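Local coordinates for oxysterol-binding protein homolog 3 (Saccharomyces cerevisiae, PDB 4IC4) that carries lipids between membranes in a hydrophobic pocket, in phosphoinositide-coupled non-vesicular transport, and helps maintain sterol distribution, its OSBP-related domain binding sterols and phospholipids, at residues A82-K87 against T281-G286; D93-V98 against F221-S226; T264-W269 against A274-H279. All coordinates share one frame; numbering follows the deposited sequence.

Contact 1. Residues A82-K87 against T281-G286; sequences APLLTK and TIWEVG
Leu-84 meets Trp-283 and Ile-282 with its two methyl groups, one for each residue. Its CD1 lies 3.7 Å from Trp-283 CD1, the pyrrole carbon beside the indole nitrogen, and 4.2 Å from Trp-283 CG, so the apolar part of the contact sits at the five-membered end of the indole. The methyl comes in at a slant to the ring. The other methyl, CD2, rests 3.5 Å from the backbone O of Ile-282. Leu-84 CG stands anti to its own carbonyl carbon (chi1 -76°), and this torsion together with an extended chi2 of 171° puts CD1 by the indole and CD2 by the Ile-282 carbonyl. One face of the Trp-283 indole carries the backbone N of Val-285, 4.1 Å above the plane and offset toward the rim. Tyr-81 meets the indole edge-to-face, and its hydroxyl is hydrogen-bonded to the backbone N of Gly-286.

The strand 281-284 is the last in the run of antiparallel pairings of the OSBP-related domain's beta barrel, and it is irregular here: Ile-282 and Trp-283 both face Leu-273 on the neighbouring strand, a classic beta bulge. Helix 83-88 packs beside this bulge, and Leu-84 CA and Trp-283 CA are 7.8 Å apart. Phe-97 of helix 94-104 touches the side chains of both Lys-87 and Ile-282.

Polar contact between the segments runs through water. One molecule donates to Ile-282 O at 2.7 Å, and it accepts a weak bond from Lys-87 NZ at 3.4 Å. The carbonyl of Ile-282 therefore has a methyl group and a water as neighbours, and the lysine amine reaches the strand backbone indirectly.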
# COMPACT_ATOMS: atom_id res chain seq x y z
N ALA A 82 -0.01 -5.08 -10.91
CA ALA A 82 1.17 -4.64 -11.64
C ALA A 82 1.14 -5.00 -13.13
O ALA A 82 1.73 -4.28 -13.95
CB ALA A 82 2.42 -5.22 -10.99
N PRO A 83 0.50 -6.12 -13.51
CA PRO A 83 0.47 -6.46 -14.93
C PRO A 83 -0.13 -5.35 -15.80
O PRO A 83 0.10 -5.30 -17.01
CB PRO A 83 -0.35 -7.75 -14.97
CG PRO A 83 0.06 -8.41 -13.68
CD PRO A 83 0.04 -7.26 -12.69
N LEU A 84 -0.90 -4.46 -15.19
CA LEU A 84 -1.48 -3.34 -15.93
C LEU A 84 -0.37 -2.43 -16.44
O LEU A 84 -0.46 -1.86 -17.52
CB LEU A 84 -2.42 -2.53 -15.03
CG LEU A 84 -3.79 -3.13 -14.73
CD1 LEU A 84 -4.48 -2.31 -13.65
CD2 LEU A 84 -4.64 -3.16 -16.00
N LEU A 85 0.69 -2.30 -15.64
CA LEU A 85 1.82 -1.47 -16.04
C LEU A 85 2.56 -2.12 -17.19
O LEU A 85 2.97 -1.45 -18.15
CB LEU A 85 2.77 -1.26 -14.86
CG LEU A 85 2.15 -0.54 -13.66
CD1 LEU A 85 3.18 -0.40 -12.55
CD2 LEU A 85 1.62 0.82 -14.10
N THR A 86 2.72 -3.44 -17.11
CA THR A 86 3.39 -4.17 -18.16
C THR A 86 2.59 -4.04 -19.46
O THR A 86 3.15 -3.80 -20.52
CB THR A 86 3.55 -5.65 -17.77
OG1 THR A 86 4.33 -5.74 -16.57
CG2 THR A 86 4.24 -6.43 -18.89
N LYS A 87 1.27 -4.16 -19.35
CA LYS A 87 0.41 -4.04 -20.53
C LYS A 87 0.50 -2.62 -21.09
O LYS A 87 0.45 -2.42 -22.31
CB LYS A 87 -1.04 -4.36 -20.18
CG LYS A 87 -2.00 -4.26 -21.36
CD LYS A 87 -3.43 -4.65 -20.99
CE LYS A 87 -3.56 -6.12 -20.65
NZ LYS A 87 -2.84 -6.48 -19.40
N THR A 281 -13.12 -4.13 -21.54
CA THR A 281 -12.69 -4.19 -20.14
C THR A 281 -11.19 -3.94 -20.05
O THR A 281 -10.40 -4.57 -20.75
CB THR A 281 -13.02 -5.56 -19.53
OG1 THR A 281 -14.41 -5.83 -19.70
CG2 THR A 281 -12.68 -5.57 -18.04
N ILE A 282 -10.80 -3.01 -19.18
CA ILE A 282 -9.40 -2.66 -18.98
C ILE A 282 -8.83 -3.32 -17.73
O ILE A 282 -7.67 -3.73 -17.71
CB ILE A 282 -9.24 -1.12 -18.82
CG1 ILE A 282 -9.80 -0.40 -20.05
CG2 ILE A 282 -7.77 -0.77 -18.60
CD1 ILE A 282 -9.09 -0.71 -21.34
N TRP A 283 -9.66 -3.44 -16.71
CA TRP A 283 -9.25 -4.02 -15.43
C TRP A 283 -10.44 -4.60 -14.69
O TRP A 283 -11.56 -4.10 -14.81
CB TRP A 283 -8.59 -2.93 -14.57
CG TRP A 283 -8.49 -3.26 -13.10
CD1 TRP A 283 -7.55 -4.04 -12.49
CD2 TRP A 283 -9.38 -2.83 -12.07
NE1 TRP A 283 -7.80 -4.12 -11.14
CE2 TRP A 283 -8.92 -3.39 -10.85
CE3 TRP A 283 -10.53 -2.02 -12.04
CZ2 TRP A 283 -9.57 -3.17 -9.63
CZ3 TRP A 283 -11.17 -1.80 -10.83
CH2 TRP A 283 -10.69 -2.38 -9.64
N GLU A 284 -10.18 -5.65 -13.91
CA GLU A 284 -11.21 -6.31 -13.10
C GLU A 284 -10.55 -6.78 -11.81
O GLU A 284 -9.37 -7.13 -11.81
CB GLU A 284 -11.78 -7.52 -13.84
CG GLU A 284 -12.45 -7.21 -15.16
CD GLU A 284 -12.82 -8.48 -15.92
OE1 GLU A 284 -11.90 -9.24 -16.27
OE2 GLU A 284 -14.03 -8.70 -16.16
N VAL A 285 -11.30 -6.77 -10.72
CA VAL A 285 -10.74 -7.21 -9.44
C VAL A 285 -10.43 -8.70 -9.47
O VAL A 285 -10.98 -9.46 -10.27
CB VAL A 285 -11.71 -6.94 -8.26
CG1 VAL A 285 -11.98 -5.45 -8.13
CG2 VAL A 285 -13.02 -7.70 -8.47
N GLY A 286 -9.52 -9.11 -8.59
CA GLY A 286 -9.14 -10.50 -8.50
C GLY A 286 -10.00 -11.17 -7.43
O GLY A 286 -11.16 -10.80 -7.23
O HOH W 1 -6.02 -5.74 -18.37

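Contact 2. Residues D93-V98 against F221-S226; sequences DPITFV and FEVHSS
Ile-95 CG1 stands anti to the backbone N (chi1 -158°) and CD1 continues the extended chain (chi2 166°), so the side chain reaches from the helix to Val-223 on the strand. There CD1 lies 3.6 Å from the backbone O of Val-223, while Ile-95 CG1 is 4.1 Å from Val-223 CG1. The two side chains slide past one another in opposite directions. Val-98, one turn further along the helix, meets the same valine branch: its CG1 is 3.9 Å from Val-223 CG1, and these two side chains are set at a slant. Val-223 CG1 is thus touched by both helix residues.

This is helix-on-sheet packing. Helix 94-104 lies over the barrel strand 214-225, with the axes of the short segments 9.5 Å apart at 140°, closer to antiparallel than to perpendicular. Trp-198 of the adjoining strand 195-199 touches both Val-98 and Val-223, continuing the apolar layer.

Ser-225 also packs here: its backbone N is 4.5 Å from Ile-95 CD1, and its buried hydroxyl is satisfied by hydrogen bonds with Glu-194 and the backbone N of Lys-227.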
# COMPACT_ATOMS: atom_id res chain seq x y z
N ASP A 93 -1.90 3.59 -26.17
CA ASP A 93 -2.52 4.55 -25.26
C ASP A 93 -2.20 4.13 -23.82
O ASP A 93 -3.10 3.79 -23.05
CB ASP A 93 -4.03 4.57 -25.48
CG ASP A 93 -4.67 3.21 -25.25
OD1 ASP A 93 -4.13 2.20 -25.74
OD2 ASP A 93 -5.73 3.16 -24.59
N PRO A 94 -0.92 4.17 -23.44
CA PRO A 94 -0.48 3.77 -22.10
C PRO A 94 -1.15 4.41 -20.89
O PRO A 94 -1.38 3.74 -19.89
CB PRO A 94 1.02 4.05 -22.13
CG PRO A 94 1.13 5.20 -23.09
CD PRO A 94 0.20 4.76 -24.20
N ILE A 95 -1.47 5.70 -20.96
CA ILE A 95 -2.08 6.34 -19.81
C ILE A 95 -3.43 5.72 -19.42
O ILE A 95 -3.87 5.86 -18.29
CB ILE A 95 -2.24 7.88 -20.01
CG1 ILE A 95 -2.35 8.57 -18.64
CG2 ILE A 95 -3.47 8.18 -20.85
CD1 ILE A 95 -2.18 10.08 -18.68
N THR A 96 -4.07 5.03 -20.36
CA THR A 96 -5.35 4.40 -20.04
C THR A 96 -5.11 3.30 -19.02
O THR A 96 -5.85 3.16 -18.05
CB THR A 96 -6.02 3.77 -21.29
OG1 THR A 96 -5.12 2.84 -21.90
CG2 THR A 96 -6.38 4.85 -22.29
N PHE A 97 -4.05 2.52 -19.23
CA PHE A 97 -3.73 1.42 -18.33
C PHE A 97 -3.04 1.91 -17.06
O PHE A 97 -3.21 1.32 -15.99
CB PHE A 97 -2.89 0.38 -19.06
CG PHE A 97 -3.61 -0.25 -20.22
CD1 PHE A 97 -3.57 0.34 -21.48
CD2 PHE A 97 -4.42 -1.36 -20.03
CE1 PHE A 97 -4.34 -0.17 -22.53
CE2 PHE A 97 -5.19 -1.88 -21.07
CZ PHE A 97 -5.15 -1.28 -22.32
N VAL A 98 -2.27 2.99 -17.17
CA VAL A 98 -1.62 3.54 -15.99
C VAL A 98 -2.73 4.08 -15.08
O VAL A 98 -2.66 3.96 -13.86
CB VAL A 98 -0.63 4.67 -16.35
CG1 VAL A 98 -0.09 5.33 -15.09
CG2 VAL A 98 0.52 4.11 -17.17
N PHE A 221 -8.56 13.20 -8.95
CA PHE A 221 -7.10 13.23 -9.02
C PHE A 221 -6.69 13.00 -10.46
O PHE A 221 -7.48 12.49 -11.27
CB PHE A 221 -6.48 12.18 -8.07
CG PHE A 221 -6.41 10.79 -8.63
CD1 PHE A 221 -5.22 10.31 -9.16
CD2 PHE A 221 -7.51 9.95 -8.57
CE1 PHE A 221 -5.12 9.00 -9.63
CE2 PHE A 221 -7.43 8.63 -9.04
CZ PHE A 221 -6.23 8.16 -9.57
N GLU A 222 -5.47 13.40 -10.80
CA GLU A 222 -5.01 13.26 -12.17
C GLU A 222 -3.68 12.52 -12.30
O GLU A 222 -2.85 12.52 -11.39
CB GLU A 222 -4.87 14.63 -12.83
CG GLU A 222 -6.11 15.51 -12.73
CD GLU A 222 -6.03 16.73 -13.63
OE1 GLU A 222 -5.01 17.45 -13.58
OE2 GLU A 222 -7.00 16.98 -14.39
N VAL A 223 -3.51 11.87 -13.44
CA VAL A 223 -2.29 11.15 -13.75
C VAL A 223 -1.69 11.95 -14.90
O VAL A 223 -2.38 12.27 -15.86
CB VAL A 223 -2.57 9.72 -14.23
CG1 VAL A 223 -1.27 9.06 -14.69
CG2 VAL A 223 -3.21 8.92 -13.11
N HIS A 224 -0.41 12.28 -14.80
CA HIS A 224 0.26 13.06 -15.83
C HIS A 224 1.43 12.34 -16.46
O HIS A 224 2.23 11.71 -15.78
CB HIS A 224 0.72 14.40 -15.24
CG HIS A 224 -0.40 15.29 -14.82
ND1 HIS A 224 -1.21 15.95 -15.72
CD2 HIS A 224 -0.86 15.62 -13.59
CE1 HIS A 224 -2.12 16.64 -15.07
NE2 HIS A 224 -1.93 16.46 -13.78
N SER A 225 1.53 12.45 -17.78
CA SER A 225 2.60 11.83 -18.54
C SER A 225 3.61 12.88 -18.96
O SER A 225 3.25 14.03 -19.23
CB SER A 225 2.05 11.15 -19.79
OG SER A 225 3.09 10.88 -20.70
N SER A 226 4.88 12.48 -19.03
CA SER A 226 5.93 13.40 -19.44
C SER A 226 5.73 13.82 -20.90
O SER A 226 6.37 14.76 -21.37
CB SER A 226 7.31 12.74 -19.27
OG SER A 226 7.39 11.52 -19.98

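Contact 3. Residues T264-W269 against A274-H279; sequences TLAGKW and ANETTH
Ala-266 and Ala-274 pair through two backbone hydrogen bonds in an antiparallel beta hairpin formed by strands 263-268 and 272-275. Ala-266 N donates to Ala-274 O at 3.0 Å, and Ala-274 N donates back to Ala-266 O at 2.9 Å. Leu-265 and Asn-275 form the next, non-hydrogen-bonded pair, with CA atoms 4.5 Å apart; here Leu-265 CA also makes a C-H...O contact to Ala-274 O, and its CD2 packs against Asn-275 CA.

A third bond extends the pairing beyond the strand: Glu-276 N donates to Thr-264 O at 2.9 Å. The glutamate side chain leans back over the first strand, with CG anti to its carbonyl carbon (chi1 -73°), and lays CG 3.5 Å from Ala-266 CB. Its carboxylate oxygen OE2 forms a salt bridge with Lys-249 on strand 247-253, whose side chain also touches Ala-266. With an alanine here, Lys-249 would probably lose this carboxylate mate and the methyl of Ala-266 its cover from Glu-276 CG.

Further out, the chain after Asn-275 turns back on itself as an Asx motif. Asn-275 CG lies anti to the backbone N (chi1 -179°), which helps put OD1 beside the amides of the next residues: it accepts from Thr-278 N at 3.1 Å, the donor standing above the carbonyl plane, as well as weakly from Thr-277 N. A water ties this turn to the first strand: it accepts from Thr-264 N, is hydrogen-bonded to Thr-277 OG1, and donates to Asn-275 OD1 at 3.2 Å.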
# COMPACT_ATOMS: atom_id res chain seq x y z
N THR A 264 -12.65 8.15 -22.88
CA THR A 264 -13.29 8.17 -21.57
C THR A 264 -13.43 6.74 -21.06
O THR A 264 -13.70 5.82 -21.82
CB THR A 264 -14.68 8.83 -21.64
OG1 THR A 264 -14.53 10.20 -22.03
CG2 THR A 264 -15.35 8.77 -20.28
N LEU A 265 -13.22 6.58 -19.76
CA LEU A 265 -13.33 5.27 -19.12
C LEU A 265 -14.34 5.38 -17.99
O LEU A 265 -14.57 6.47 -17.45
CB LEU A 265 -11.97 4.85 -18.54
CG LEU A 265 -10.71 5.06 -19.38
CD1 LEU A 265 -9.50 4.60 -18.57
CD2 LEU A 265 -10.80 4.30 -20.70
N ALA A 266 -14.95 4.26 -17.62
CA ALA A 266 -15.92 4.25 -16.55
C ALA A 266 -15.99 2.89 -15.88
O ALA A 266 -15.75 1.86 -16.51
CB ALA A 266 -17.30 4.64 -17.08
N GLY A 267 -16.33 2.90 -14.60
CA GLY A 267 -16.44 1.65 -13.86
C GLY A 267 -16.63 1.88 -12.38
O GLY A 267 -16.97 2.98 -11.94
N LYS A 268 -16.42 0.82 -11.61
CA LYS A 268 -16.55 0.87 -10.16
C LYS A 268 -15.23 0.34 -9.60
O LYS A 268 -14.75 -0.70 -10.05
CB LYS A 268 -17.71 -0.00 -9.68
CG LYS A 268 -19.08 0.50 -10.11
CD LYS A 268 -20.19 -0.38 -9.54
CE LYS A 268 -21.56 0.19 -9.85
NZ LYS A 268 -22.65 -0.68 -9.32
N TRP A 269 -14.65 1.04 -8.63
CA TRP A 269 -13.39 0.60 -8.06
C TRP A 269 -13.52 -0.69 -7.27
O TRP A 269 -12.52 -1.28 -6.85
CB TRP A 269 -12.76 1.69 -7.18
CG TRP A 269 -13.66 2.23 -6.12
CD1 TRP A 269 -14.48 3.32 -6.21
CD2 TRP A 269 -13.84 1.70 -4.80
NE1 TRP A 269 -15.15 3.51 -5.02
CE2 TRP A 269 -14.78 2.53 -4.14
CE3 TRP A 269 -13.30 0.61 -4.11
CZ2 TRP A 269 -15.18 2.29 -2.82
CZ3 TRP A 269 -13.70 0.38 -2.80
CH2 TRP A 269 -14.64 1.22 -2.17
N ALA A 274 -13.89 -0.06 -17.70
CA ALA A 274 -13.96 -0.31 -19.14
C ALA A 274 -13.89 0.98 -19.95
O ALA A 274 -14.12 2.07 -19.44
CB ALA A 274 -15.26 -1.05 -19.48
N ASN A 275 -13.54 0.83 -21.22
CA ASN A 275 -13.45 1.95 -22.15
C ASN A 275 -14.91 2.25 -22.51
O ASN A 275 -15.62 1.37 -22.99
CB ASN A 275 -12.67 1.52 -23.39
CG ASN A 275 -12.52 2.64 -24.40
OD1 ASN A 275 -13.50 3.22 -24.85
ND2 ASN A 275 -11.28 2.93 -24.79
N GLU A 276 -15.36 3.48 -22.27
CA GLU A 276 -16.75 3.83 -22.56
C GLU A 276 -17.14 3.78 -24.03
O GLU A 276 -18.29 3.49 -24.36
CB GLU A 276 -17.09 5.21 -22.00
CG GLU A 276 -17.24 5.24 -20.49
CD GLU A 276 -18.22 6.30 -20.02
OE1 GLU A 276 -17.95 7.50 -20.21
OE2 GLU A 276 -19.28 5.93 -19.48
N THR A 277 -16.19 4.06 -24.92
CA THR A 277 -16.48 4.03 -26.35
C THR A 277 -16.61 2.61 -26.89
O THR A 277 -17.59 2.28 -27.56
CB THR A 277 -15.38 4.75 -27.16
OG1 THR A 277 -15.26 6.10 -26.70
CG2 THR A 277 -15.73 4.76 -28.64
N THR A 278 -15.63 1.77 -26.59
CA THR A 278 -15.63 0.40 -27.07
C THR A 278 -16.28 -0.61 -26.13
O THR A 278 -16.70 -1.68 -26.57
CB THR A 278 -14.19 -0.08 -27.34
OG1 THR A 278 -13.46 -0.10 -26.11
CG2 THR A 278 -13.49 0.86 -28.31
N HIS A 279 -16.36 -0.26 -24.85
CA HIS A 279 -16.93 -1.14 -23.84
C HIS A 279 -15.94 -2.24 -23.47
O HIS A 279 -16.29 -3.20 -22.78
CB HIS A 279 -18.23 -1.78 -24.34
CG HIS A 279 -19.37 -0.82 -24.44
ND1 HIS A 279 -19.20 0.55 -24.50
CD2 HIS A 279 -20.71 -1.03 -24.52
CE1 HIS A 279 -20.37 1.14 -24.60
NE2 HIS A 279 -21.31 0.21 -24.62
O HOH W 2 -13.17 6.40 -25.09

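In the fold
From the N terminus, helix 83-88 comes first and helix 94-104 follows it. Contact 2 closes the inner of two long loops, from the second helix to strand 214-225. The chain then runs on through strands 230-235 and 247-253 to contact 3, a short hairpin in series with contact 2. Contact 1 closes last, when strand 281-284 returns to the first helix, and its loop encloses both others. Phe-97, on contact 2's helix, also packs against contact 1. Strands 272-275 and 281-284 are neighbours, so contacts 1 and 3 adjoin; Trp-283 reaches the backbone of Trp-269. Contacts 1 and 2 tie two consecutive helices to the barrel wall, and contact 3 joins two strands within it.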